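Local coordinates for protein putative regulator (Escherichia coli O6, PDB 3HFI) that probably regulates transcription, carrying a UTRA domain of the kind that senses small effector molecules in GntR-type DNA-binding regulators, at residues Asn90-Ile95 / Pro145-Asn150; Ser97-Lys102 / Val138-Glu143. One frame throughout, in Å; residues are numbered along the deposited sequence.

How the contacts relate
Contacts 1 and 2 lie 9 Å apart, centre to centre, and share helix 91-99, which contact 1 uses at its first turn and contact 2 at its last. Their other segments come from neighbouring antiparallel strands, 144-153 and 130-139, joined by probable backbone hydrogen bonds, Val146 N to Val138 O at 2.9 Å and Val138 N to Glu147 O at 2.9 Å. Packing continues from one to the other through Phe140 of contact 2, whose CZ lies 3.5 Å from Ile95 CG2 and whose CE2 lies 3.6 Å from Val146 CG2. Contact 1 packs the helix start on strand 144-153; contact 2 packs the helix end and the following loop round Phe140.

Contact 1. Residues Asn90-Ile95 / Pro145-Asn150; sequences NLFPTI and PVEFGN
Phe92 turns the far edge of its ring to the carboxylate of Glu147, with CZ 3.4 Å and CE1 3.6 Å from Glu147 OE1. The oxygen lies near the ring plane, and the ring and carboxylate planes stand 77° apart, so the approach is edge-on and not a stack. Phe92 CG lies opposite the carbonyl carbon about CA-CB (chi1 -68°), which carries the ring off the first turn of helix 91-99 toward strand 144-153. Leu91 CG lies over the centre of one face of the Phe92 ring, 4.2 Å above its plane. Glu147 leaves the strand with CG opposite its own backbone N, and a bend at chi2 (-88°) brings the carboxylate across the end of the ring. Its other oxygen, OE2, is hydrogen-bonded to Asn71 ND2 on strand 65-73, which anchors one side of the group while OE1 faces the ring edge. One turn along the helix, Ile95 presents its CG2 branch to Val146 CG2 at 3.9 Å, a purely apolar touch between two obliquely set side chains. In both residues the touching methyl is the branch opposite the backbone N. Val146 and Glu147 form a classic beta bulge opposite Val138, consistent with both side chains being directed at the helix. Leu160 of the second subunit packs on Phe92, placing the ring near the dimer interface. No hydrogen bond spans the two segments, and all four touching residues are buried. The aromatic C-H edge, with its slight positive polarity, would thus give OE1 a weakly favourable electrostatic neighbour, while the amide of Asn71 supplies the conventional bond to the same carboxylate.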
ATOM      1  N   ASN A  90      11.499  -4.014  13.480  1.00 29.49           N
ATOM      2  CA  ASN A  90      10.471  -3.796  12.448  1.00 27.94           C
ATOM      3  C   ASN A  90      10.438  -4.971  11.454  1.00 26.15           C
ATOM      4  O   ASN A  90      11.491  -5.492  11.050  1.00 25.84           O
ATOM      5  CB  ASN A  90      10.740  -2.492  11.698  1.00 28.39           C
ATOM      6  CG  ASN A  90      10.776  -1.293  12.613  1.00 30.00           C
ATOM      7  OD1 ASN A  90      11.736  -0.504  12.594  1.00 30.20           O
ATOM      8  ND2 ASN A  90       9.739  -1.153  13.439  1.00 31.70           N
ATOM      9  N   LEU A  91       9.238  -5.373  11.060  1.00 23.34           N
ATOM     10  CA  LEU A  91       9.085  -6.638  10.355  1.00 21.82           C
ATOM     11  C   LEU A  91       9.773  -6.617   9.005  1.00 20.23           C
ATOM     12  O   LEU A  91      10.624  -7.444   8.755  1.00 19.91           O
ATOM     13  CB  LEU A  91       7.602  -6.986  10.166  1.00 21.58           C
ATOM     14  CG  LEU A  91       7.313  -8.227   9.371  1.00 19.35           C
ATOM     15  CD1 LEU A  91       8.052  -9.497   9.928  1.00 18.90           C
ATOM     16  CD2 LEU A  91       5.820  -8.423   9.351  1.00 19.16           C
ATOM     17  N   PHE A  92       9.426  -5.658   8.155  1.00 19.14           N
ATOM     18  CA  PHE A  92       9.884  -5.683   6.786  1.00 18.77           C
ATOM     19  C   PHE A  92      11.374  -5.354   6.591  1.00 18.55           C
ATOM     20  O   PHE A  92      12.058  -6.063   5.844  1.00 18.13           O
ATOM     21  CB  PHE A  92       8.933  -4.908   5.907  1.00 19.49           C
ATOM     22  CG  PHE A  92       7.600  -5.587   5.788  1.00 20.93           C
ATOM     23  CD1 PHE A  92       7.438  -6.691   4.955  1.00 22.69           C
ATOM     24  CD2 PHE A  92       6.533  -5.201   6.575  1.00 23.79           C
ATOM     25  CE1 PHE A  92       6.223  -7.368   4.876  1.00 22.64           C
ATOM     26  CE2 PHE A  92       5.287  -5.874   6.471  1.00 22.87           C
ATOM     27  CZ  PHE A  92       5.153  -6.951   5.621  1.00 23.66           C
ATOM     28  N   PRO A  93      11.903  -4.373   7.332  1.00 17.49           N
ATOM     29  CA  PRO A  93      13.347  -4.209   7.376  1.00 17.63           C
ATOM     30  C   PRO A  93      14.061  -5.467   7.776  1.00 17.87           C
ATOM     31  O   PRO A  93      15.113  -5.764   7.222  1.00 17.51           O
ATOM     32  CB  PRO A  93      13.538  -3.138   8.449  1.00 18.18           C
ATOM     33  CG  PRO A  93      12.284  -2.276   8.311  1.00 18.07           C
ATOM     34  CD  PRO A  93      11.204  -3.309   8.063  1.00 18.35           C
ATOM     35  N   THR A  94      13.479  -6.233   8.706  1.00 18.13           N
ATOM     36  CA  THR A  94      14.112  -7.448   9.170  1.00 18.49           C
ATOM     37  C   THR A  94      14.086  -8.560   8.117  1.00 18.49           C
ATOM     38  O   THR A  94      15.041  -9.327   7.989  1.00 20.11           O
ATOM     39  CB  THR A  94      13.475  -7.952  10.502  1.00 19.18           C
ATOM     40  OG1 THR A  94      13.539  -6.921  11.509  1.00 22.05           O
ATOM     41  CG2 THR A  94      14.190  -9.180  11.030  1.00 15.31           C
ATOM     42  N   ILE A  95      12.982  -8.678   7.402  1.00 18.42           N
ATOM     43  CA  ILE A  95      12.850  -9.596   6.269  1.00 17.27           C
ATOM     44  C   ILE A  95      13.979  -9.269   5.283  1.00 17.51           C
ATOM     45  O   ILE A  95      14.708 -10.159   4.855  1.00 16.81           O
ATOM     46  CB  ILE A  95      11.418  -9.477   5.668  1.00 17.47           C
ATOM     47  CG1 ILE A  95      10.405 -10.136   6.637  1.00 16.00           C
ATOM     48  CG2 ILE A  95      11.320 -10.043   4.252  1.00 18.12           C
ATOM     49  CD1 ILE A  95       8.905 -10.033   6.200  1.00 14.37           C
ATOM     50  N   PRO A 145       7.205 -14.465  -3.887  1.00 13.87           N
ATOM     51  CA  PRO A 145       6.521 -13.918  -2.738  1.00 13.26           C
ATOM     52  C   PRO A 145       7.261 -14.245  -1.452  1.00 11.66           C
ATOM     53  O   PRO A 145       7.999 -15.230  -1.403  1.00 12.64           O
ATOM     54  CB  PRO A 145       5.135 -14.626  -2.773  1.00 12.90           C
ATOM     55  CG  PRO A 145       5.051 -15.245  -4.058  1.00 13.92           C
ATOM     56  CD  PRO A 145       6.452 -15.585  -4.447  1.00 14.92           C
ATOM     57  N   VAL A 146       7.153 -13.373  -0.452  1.00 10.99           N
ATOM     58  CA  VAL A 146       7.770 -13.623   0.848  1.00  9.29           C
ATOM     59  C   VAL A 146       6.759 -13.553   1.996  1.00 11.23           C
ATOM     60  O   VAL A 146       6.940 -14.222   3.019  1.00 13.12           O
ATOM     61  CB  VAL A 146       8.948 -12.709   1.144  1.00  9.61           C
ATOM     62  CG1 VAL A 146       8.560 -11.205   1.190  1.00  8.72           C
ATOM     63  CG2 VAL A 146       9.625 -13.135   2.490  1.00  6.22           C
ATOM     64  N   GLU A 147       5.686 -12.776   1.837  1.00 11.67           N
ATOM     65  CA  GLU A 147       4.776 -12.544   2.957  1.00 12.03           C
ATOM     66  C   GLU A 147       3.396 -12.295   2.446  1.00 11.33           C
ATOM     67  O   GLU A 147       3.247 -11.689   1.378  1.00 13.43           O
ATOM     68  CB  GLU A 147       5.250 -11.362   3.816  1.00 12.54           C
ATOM     69  CG  GLU A 147       4.481 -11.137   5.132  1.00 13.70           C
ATOM     70  CD  GLU A 147       3.258 -10.258   4.993  1.00 17.69           C
ATOM     71  OE1 GLU A 147       3.265  -9.331   4.147  1.00 17.41           O
ATOM     72  OE2 GLU A 147       2.290 -10.447   5.748  1.00 19.90           O
ATOM     73  N   PHE A 148       2.399 -12.799   3.188  1.00 11.62           N
ATOM     74  CA  PHE A 148       0.964 -12.700   2.861  1.00 12.26           C
ATOM     75  C   PHE A 148       0.264 -12.221   4.123  1.00 13.32           C
ATOM     76  O   PHE A 148       0.233 -12.933   5.143  1.00 14.01           O
ATOM     77  CB  PHE A 148       0.377 -14.060   2.408  1.00 13.53           C
ATOM     78  CG  PHE A 148      -1.078 -14.009   2.098  1.00 11.41           C
ATOM     79  CD1 PHE A 148      -1.550 -13.180   1.092  1.00 15.78           C
ATOM     80  CD2 PHE A 148      -1.986 -14.749   2.819  1.00 17.37           C
ATOM     81  CE1 PHE A 148      -2.874 -13.093   0.815  1.00 13.09           C
ATOM     82  CE2 PHE A 148      -3.368 -14.650   2.542  1.00 15.64           C
ATOM     83  CZ  PHE A 148      -3.784 -13.871   1.553  1.00 14.91           C
ATOM     84  N   GLY A 149      -0.232 -10.990   4.068  1.00 13.27           N
ATOM     85  CA  GLY A 149      -0.836 -10.322   5.202  1.00 13.64           C
ATOM     86  C   GLY A 149      -2.316 -10.102   5.037  1.00 14.09           C
ATOM     87  O   GLY A 149      -2.810  -9.858   3.927  1.00 15.25           O
ATOM     88  N   ASN A 150      -3.019 -10.203   6.150  1.00 14.42           N
ATOM     89  CA  ASN A 150      -4.419  -9.862   6.260  1.00 15.71           C
ATOM     90  C   ASN A 150      -4.521  -8.725   7.242  1.00 16.41           C
ATOM     91  O   ASN A 150      -4.020  -8.852   8.374  1.00 15.04           O
ATOM     92  CB  ASN A 150      -5.203 -11.024   6.829  1.00 15.47           C
ATOM     93  CG  ASN A 150      -5.550 -12.044   5.784  1.00 18.94           C
ATOM     94  OD1 ASN A 150      -6.649 -12.041   5.282  1.00 28.89           O
ATOM     95  ND2 ASN A 150      -4.612 -12.907   5.430  1.00 18.12           N
TER

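Contact 2. Residues Ser97-Lys102 / Val138-Glu143; sequences SLSKRK and VFFSRE
Arg101 lies across Phe140 at about a right angle, a CH-pi contact made by the closing residue of an ST turn at the C-terminal end of helix 91-99 in this UTRA domain. Arg101 CB sits 3.7 Å from the ring centroid and 16° off the ring normal, which establishes an approach over the face. Farther along the extended chain, Arg101 CD covers the same ring at 3.5 Å from Phe140 CD2, so the aliphatic part of the arginine supplies the cover. The ring reaches this position with its CG opposite the carbonyl carbon (chi1 -71°), at residue 140, where the chain turns a corner. It thereby also borders contact 1. Lys102 contributes backbone: its carbonyl O lies near the ring plane, 3.4 Å from Phe140 CD1, and also makes a CA-H...O contact with Phe140 CA. Together, ring face and ring edge are engaged by consecutive residues of the segment leaving the helix. Ser99 approaches the far end of the ring obliquely. Its hydroxyl is tied into the helix end by a hydrogen bond to Ile95 O, and it closes the ST turn by accepting from Arg101 N at 3.1 Å with an N-H...O angle of 146°. That same OG stands 3.2 Å from Phe140 CZ.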
ATOM      1  N   SER A  97      16.933  -7.541   5.756  1.00 16.67           N
ATOM      2  CA  SER A  97      18.242  -7.893   6.261  1.00 17.73           C
ATOM      3  C   SER A  97      18.566  -9.362   6.236  1.00 17.69           C
ATOM      4  O   SER A  97      19.660  -9.757   5.807  1.00 17.74           O
ATOM      5  CB  SER A  97      18.462  -7.463   7.728  1.00 18.53           C
ATOM      6  OG  SER A  97      18.105  -6.124   7.981  1.00 21.64           O
ATOM      7  N   LEU A  98      17.668 -10.158   6.793  1.00 17.29           N
ATOM      8  CA  LEU A  98      17.887 -11.581   6.883  1.00 17.48           C
ATOM      9  C   LEU A  98      17.902 -12.285   5.526  1.00 17.37           C
ATOM     10  O   LEU A  98      18.615 -13.252   5.354  1.00 18.30           O
ATOM     11  CB  LEU A  98      16.828 -12.230   7.773  1.00 17.41           C
ATOM     12  CG  LEU A  98      16.835 -11.809   9.242  1.00 18.00           C
ATOM     13  CD1 LEU A  98      15.781 -12.587  10.002  1.00 19.60           C
ATOM     14  CD2 LEU A  98      18.181 -11.978   9.865  1.00 16.12           C
ATOM     15  N   SER A  99      17.116 -11.825   4.565  1.00 16.87           N
ATOM     16  CA  SER A  99      17.110 -12.424   3.236  1.00 16.16           C
ATOM     17  C   SER A  99      18.262 -11.900   2.359  1.00 16.09           C
ATOM     18  O   SER A  99      18.675 -12.542   1.407  1.00 15.56           O
ATOM     19  CB  SER A  99      15.765 -12.089   2.576  1.00 17.29           C
ATOM     20  OG  SER A  99      15.561 -10.678   2.498  1.00 16.70           O
ATOM     21  N   LYS A 100      18.783 -10.729   2.710  1.00 15.91           N
ATOM     22  CA  LYS A 100      19.608  -9.903   1.833  1.00 16.14           C
ATOM     23  C   LYS A 100      18.958  -9.662   0.454  1.00 14.70           C
ATOM     24  O   LYS A 100      19.631  -9.626  -0.562  1.00 12.80           O
ATOM     25  CB  LYS A 100      21.037 -10.443   1.747  1.00 16.96           C
ATOM     26  CG  LYS A 100      21.641 -10.805   3.146  1.00 21.16           C
ATOM     27  CD  LYS A 100      23.073 -11.378   3.062  1.00 26.29           C
ATOM     28  CE  LYS A 100      23.432 -12.308   4.291  1.00 29.90           C
ATOM     29  NZ  LYS A 100      23.215 -13.812   4.095  1.00 32.52           N
ATOM     30  N   ARG A 101      17.633  -9.521   0.460  1.00 13.95           N
ATOM     31  CA  ARG A 101      16.845  -9.251  -0.735  1.00 13.43           C
ATOM     32  C   ARG A 101      16.034  -7.979  -0.487  1.00 13.70           C
ATOM     33  O   ARG A 101      15.673  -7.734   0.647  1.00 15.54           O
ATOM     34  CB  ARG A 101      15.900 -10.397  -1.018  1.00 13.14           C
ATOM     35  CG  ARG A 101      16.577 -11.657  -1.430  1.00 14.26           C
ATOM     36  CD  ARG A 101      15.557 -12.821  -1.677  1.00 14.29           C
ATOM     37  NE  ARG A 101      16.248 -14.102  -1.972  1.00 13.42           N
ATOM     38  CZ  ARG A 101      16.496 -14.555  -3.191  1.00 12.92           C
ATOM     39  NH1 ARG A 101      16.153 -13.826  -4.244  1.00 10.38           N
ATOM     40  NH2 ARG A 101      17.132 -15.711  -3.369  1.00 14.95           N
ATOM     41  N   LYS A 102      15.742  -7.189  -1.526  1.00 12.69           N
ATOM     42  CA  LYS A 102      14.869  -6.047  -1.404  1.00 12.36           C
ATOM     43  C   LYS A 102      13.466  -6.471  -1.766  1.00 11.83           C
ATOM     44  O   LYS A 102      13.264  -7.274  -2.651  1.00 11.17           O
ATOM     45  CB  LYS A 102      15.348  -4.869  -2.303  1.00 12.94           C
ATOM     46  CG  LYS A 102      16.657  -4.213  -1.765  1.00 15.83           C
ATOM     47  CD  LYS A 102      17.671  -3.771  -2.839  1.00 21.57           C
ATOM     48  CE  LYS A 102      19.188  -4.084  -2.422  1.00 25.75           C
ATOM     49  NZ  LYS A 102      20.371  -3.685  -3.391  1.00 25.01           N
ATOM     50  N   VAL A 138       3.301  -9.602  -0.616  1.00 12.91           N
ATOM     51  CA  VAL A 138       4.567  -8.866  -0.684  1.00 12.66           C
ATOM     52  C   VAL A 138       5.634  -9.772  -1.292  1.00 13.00           C
ATOM     53  O   VAL A 138       5.727 -10.938  -0.920  1.00 14.40           O
ATOM     54  CB  VAL A 138       4.973  -8.366   0.734  1.00 12.33           C
ATOM     55  CG1 VAL A 138       6.322  -7.610   0.693  1.00 10.73           C
ATOM     56  CG2 VAL A 138       3.845  -7.437   1.312  1.00 10.59           C
ATOM     57  N   PHE A 139       6.404  -9.240  -2.262  1.00 13.11           N
ATOM     58  CA  PHE A 139       7.305 -10.012  -3.112  1.00 12.73           C
ATOM     59  C   PHE A 139       8.695  -9.416  -3.055  1.00 14.53           C
ATOM     60  O   PHE A 139       8.857  -8.182  -3.043  1.00 14.88           O
ATOM     61  CB  PHE A 139       6.929  -9.913  -4.574  1.00 13.22           C
ATOM     62  CG  PHE A 139       5.601 -10.508  -4.948  1.00 14.36           C
ATOM     63  CD1 PHE A 139       5.539 -11.654  -5.708  1.00 15.14           C
ATOM     64  CD2 PHE A 139       4.428  -9.846  -4.655  1.00 15.41           C
ATOM     65  CE1 PHE A 139       4.301 -12.162  -6.136  1.00 17.38           C
ATOM     66  CE2 PHE A 139       3.179 -10.322  -5.061  1.00 13.25           C
ATOM     67  CZ  PHE A 139       3.119 -11.496  -5.818  1.00 16.40           C
ATOM     68  N   PHE A 140       9.702 -10.290  -3.084  1.00 14.09           N
ATOM     69  CA  PHE A 140      11.039  -9.883  -3.443  1.00 15.20           C
ATOM     70  C   PHE A 140      11.201  -9.705  -4.939  1.00 16.70           C
ATOM     71  O   PHE A 140      11.843  -8.794  -5.418  1.00 19.34           O
ATOM     72  CB  PHE A 140      12.001 -10.964  -3.004  1.00 15.56           C
ATOM     73  CG  PHE A 140      12.189 -11.067  -1.518  1.00 13.31           C
ATOM     74  CD1 PHE A 140      12.375  -9.931  -0.726  1.00 14.36           C
ATOM     75  CD2 PHE A 140      12.214 -12.312  -0.913  1.00 15.01           C
ATOM     76  CE1 PHE A 140      12.582 -10.063   0.645  1.00 13.86           C
ATOM     77  CE2 PHE A 140      12.465 -12.449   0.470  1.00 14.70           C
ATOM     78  CZ  PHE A 140      12.642 -11.336   1.232  1.00 13.51           C
ATOM     79  N   SER A 141      10.684 -10.626  -5.707  1.00 17.50           N
ATOM     80  CA  SER A 141      10.776 -10.506  -7.129  1.00 18.08           C
ATOM     81  C   SER A 141       9.437 -10.944  -7.617  1.00 20.20           C
ATOM     82  O   SER A 141       8.650 -11.524  -6.856  1.00 18.56           O
ATOM     83  CB  SER A 141      11.866 -11.395  -7.734  1.00 18.47           C
ATOM     84  OG  SER A 141      11.525 -12.778  -7.614  1.00 16.11           O
ATOM     85  N   ARG A 142       9.201 -10.686  -8.891  1.00 22.64           N
ATOM     86  CA  ARG A 142       7.936 -10.980  -9.497  1.00 25.61           C
ATOM     87  C   ARG A 142       7.575 -12.438  -9.275  1.00 26.32           C
ATOM     88  O   ARG A 142       6.420 -12.768  -9.142  1.00 29.49           O
ATOM     89  CB  ARG A 142       8.009 -10.681 -11.001  1.00 26.77           C
ATOM     90  CG  ARG A 142       6.670 -10.424 -11.621  1.00 32.46           C
ATOM     91  CD  ARG A 142       6.800 -10.190 -13.123  1.00 41.00           C
ATOM     92  NE  ARG A 142       7.358  -8.866 -13.427  1.00 47.20           N
ATOM     93  CZ  ARG A 142       6.678  -7.707 -13.411  1.00 51.47           C
ATOM     94  NH1 ARG A 142       5.376  -7.656 -13.096  1.00 52.81           N
ATOM     95  NH2 ARG A 142       7.316  -6.573 -13.718  1.00 54.16           N
ATOM     96  N   GLU A 143       8.547 -13.322  -9.196  1.00 26.01           N
ATOM     97  CA  GLU A 143       8.246 -14.729  -9.028  1.00 26.22           C
ATOM     98  C   GLU A 143       8.486 -15.288  -7.637  1.00 23.61           C
ATOM     99  O   GLU A 143       8.371 -16.466  -7.446  1.00 23.40           O
ATOM    100  CB  GLU A 143       9.122 -15.548  -9.991  1.00 27.76           C
ATOM    101  CG  GLU A 143       8.814 -15.294 -11.475  1.00 34.02           C
ATOM    102  CD  GLU A 143       9.899 -14.473 -12.201  1.00 43.05           C
ATOM    103  OE1 GLU A 143      11.007 -15.036 -12.411  1.00 50.46           O
ATOM    104  OE2 GLU A 143       9.648 -13.300 -12.596  1.00 48.50           O
TER